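Local coordinates for protein putative acetyltransferase (Nocardia farcinica, PDB 3D9W) that probably transfers acetyl groups from acetyl-CoA to arylamines, at residues 38-43 / 143-147. Residues are numbered along the deposited sequence; the frame is centred on the assembly and turned at random.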
loop_
_atom_site.group_PDB
_atom_site.type_symbol
_atom_site.label_atom_id
_atom_site.label_comp_id
_atom_site.label_asym_id
_atom_site.label_seq_id
_atom_site.Cartn_x
_atom_site.Cartn_y
_atom_site.Cartn_z
ATOM N N LEU A 38 -14.306 -8.272 4.708
ATOM C CA LEU A 38 -13.295 -7.772 3.781
ATOM C C LEU A 38 -13.400 -6.273 3.618
ATOM O O LEU A 38 -12.393 -5.580 3.574
ATOM C CB LEU A 38 -13.429 -8.439 2.413
ATOM C CG LEU A 38 -12.308 -8.152 1.414
ATOM C CD1 LEU A 38 -10.986 -8.677 1.937
ATOM C CD2 LEU A 38 -12.650 -8.806 0.102
ATOM N N ARG A 39 -14.620 -5.766 3.525
ATOM C CA ARG A 39 -14.814 -4.333 3.372
ATOM C C ARG A 39 -14.338 -3.566 4.597
ATOM O O ARG A 39 -14.023 -2.386 4.496
ATOM C CB ARG A 39 -16.281 -4.011 3.093
ATOM C CG ARG A 39 -16.703 -4.201 1.639
ATOM C CD ARG A 39 -18.196 -3.939 1.482
ATOM N NE ARG A 39 -18.614 -2.652 2.059
ATOM C CZ ARG A 39 -18.662 -1.497 1.396
ATOM N NH1 ARG A 39 -18.321 -1.443 0.111
ATOM N NH2 ARG A 39 -19.050 -0.395 2.026
ATOM N N GLU A 40 -14.276 -4.231 5.751
ATOM C CA GLU A 40 -13.810 -3.555 6.963
ATOM C C GLU A 40 -12.314 -3.743 7.161
ATOM O O GLU A 40 -11.627 -2.853 7.643
ATOM C CB GLU A 40 -14.533 -4.060 8.206
ATOM C CG GLU A 40 -14.426 -3.081 9.365
ATOM C CD GLU A 40 -14.742 -3.722 10.696
ATOM O OE1 GLU A 40 -15.707 -4.525 10.748
ATOM O OE2 GLU A 40 -14.033 -3.418 11.686
ATOM N N LEU A 41 -11.814 -4.913 6.791
ATOM C CA LEU A 41 -10.399 -5.188 6.919
ATOM C C LEU A 41 -9.637 -4.148 6.112
ATOM O O LEU A 41 -8.716 -3.509 6.618
ATOM C CB LEU A 41 -10.090 -6.592 6.404
ATOM C CG LEU A 41 -10.663 -7.755 7.225
ATOM C CD1 LEU A 41 -10.269 -9.098 6.600
ATOM C CD2 LEU A 41 -10.127 -7.674 8.647
ATOM N N VAL A 42 -10.043 -3.966 4.860
ATOM C CA VAL A 42 -9.400 -3.002 3.977
ATOM C C VAL A 42 -9.446 -1.575 4.511
ATOM O O VAL A 42 -8.458 -0.837 4.461
ATOM C CB VAL A 42 -10.050 -3.022 2.596
ATOM C CG1 VAL A 42 -9.388 -1.998 1.692
ATOM C CG2 VAL A 42 -9.934 -4.409 2.011
ATOM N N TYR A 43 -10.602 -1.190 5.022
ATOM C CA TYR A 43 -10.794 0.143 5.560
ATOM C C TYR A 43 -9.921 0.410 6.793
ATOM O O TYR A 43 -9.199 1.409 6.854
ATOM C CB TYR A 43 -12.275 0.317 5.890
ATOM C CG TYR A 43 -12.661 1.664 6.442
ATOM C CD1 TYR A 43 -12.365 2.010 7.762
ATOM C CD2 TYR A 43 -13.365 2.578 5.661
ATOM C CE1 TYR A 43 -12.767 3.230 8.298
ATOM C CE2 TYR A 43 -13.776 3.800 6.181
ATOM C CZ TYR A 43 -13.476 4.119 7.506
ATOM O OH TYR A 43 -13.908 5.311 8.042
ATOM N N PRO A 143 -7.404 2.421 -2.215
ATOM C CA PRO A 143 -8.787 2.576 -1.760
ATOM C C PRO A 143 -9.044 1.971 -0.388
ATOM O O PRO A 143 -8.497 0.925 -0.063
ATOM C CB PRO A 143 -9.574 1.863 -2.844
ATOM C CG PRO A 143 -8.776 2.112 -4.036
ATOM C CD PRO A 143 -7.383 1.824 -3.557
ATOM N N LEU A 144 -9.890 2.626 0.406
ATOM C CA LEU A 144 -10.221 2.131 1.746
ATOM C C LEU A 144 -11.321 1.063 1.767
ATOM O O LEU A 144 -11.876 0.758 2.817
ATOM C CB LEU A 144 -10.594 3.295 2.670
ATOM C CG LEU A 144 -11.549 4.370 2.156
ATOM C CD1 LEU A 144 -12.925 3.770 1.906
ATOM C CD2 LEU A 144 -11.625 5.494 3.181
ATOM N N ARG A 145 -11.619 0.507 0.592
ATOM C CA ARG A 145 -12.611 -0.563 0.414
ATOM C C ARG A 145 -12.134 -1.296 -0.818
ATOM O O ARG A 145 -11.576 -0.683 -1.723
ATOM C CB ARG A 145 -14.020 -0.022 0.137
ATOM C CG ARG A 145 -14.540 0.970 1.171
ATOM C CD ARG A 145 -15.882 0.555 1.717
ATOM N NE ARG A 145 -15.767 -0.247 2.932
ATOM C CZ ARG A 145 -15.961 0.220 4.164
ATOM N NH1 ARG A 145 -16.274 1.495 4.348
ATOM N NH2 ARG A 145 -15.869 -0.597 5.210
ATOM N N PRO A 146 -12.336 -2.615 -0.873
ATOM C CA PRO A 146 -11.883 -3.341 -2.056
ATOM C C PRO A 146 -12.748 -2.997 -3.264
ATOM O O PRO A 146 -13.917 -2.643 -3.123
ATOM C CB PRO A 146 -12.036 -4.793 -1.635
ATOM C CG PRO A 146 -13.260 -4.745 -0.769
ATOM C CD PRO A 146 -13.025 -3.512 0.069
ATOM N N TYR A 147 -12.166 -3.068 -4.451
ATOM C CA TYR A 147 -12.928 -2.801 -5.655
ATOM C C TYR A 147 -13.052 -4.094 -6.448
ATOM O O TYR A 147 -12.086 -4.836 -6.603
ATOM C CB TYR A 147 -12.278 -1.699 -6.496
ATOM C CG TYR A 147 -10.849 -1.929 -6.916
ATOM C CD1 TYR A 147 -9.789 -1.556 -6.095
ATOM C CD2 TYR A 147 -10.555 -2.447 -8.177
ATOM C CE1 TYR A 147 -8.475 -1.679 -6.523
ATOM C CE2 TYR A 147 -9.249 -2.577 -8.614
ATOM C CZ TYR A 147 -8.212 -2.189 -7.787
ATOM O OH TYR A 147 -6.918 -2.304 -8.239
#
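Arg145 folds its guanidinium back over helix 35-48 and directs two N-H groups at the backbone carbonyl of Arg39, both weakly bonded. NH2 of Arg145 lies 2.7 Å from Arg39 O and NE lies 3.2 Å from it, but the N-H...O angle is only 130° for the first and narrower still for the second. Arg145 sets out away from the helix, and bends at chi2 and chi3 bring its end back. Flat groups flank the returned end on opposite faces. On one face the Arg39 guanidinium lies nearly parallel, its plane 11° from that of Arg145. Arg39 NH2 comes 3.4 Å from Arg145 NE, an approach of like charges between two donors with no hydrogen bond, while Arg145 CD sits over a face of the Arg39 guanidinium. On the other lies Tyr43, whose CD2 is 3.4 Å from Arg145 NH1, with ring and guanidinium inclined by 25°. Leu144 runs beside Tyr43 and points the same way, its CD1 4.0 Å from Tyr43 CD2.

The contact joins helix 35-48 of this arylamine N-acetyltransferase family protein to the loop between strands 132-135 and 147-148 of the large antiparallel sheet, the latter an outermost strand. Beneath the arginines the contact is apolar: Pro146 points toward the helix, with CD 3.8 Å from Val42 CG2 and CG 4.2 Å from Leu38 CG. Val42 CG1, anti to its own backbone nitrogen, reaches the loop backbone at Pro143 O, 3.5 Å away. Leu38 and Pro146 also touch Cys135, while Val42 meets Phe89 of helix 82-95. Beyond Pro146, Tyr147 pairs through its backbone with Met134, tying the loop's end to the sheet.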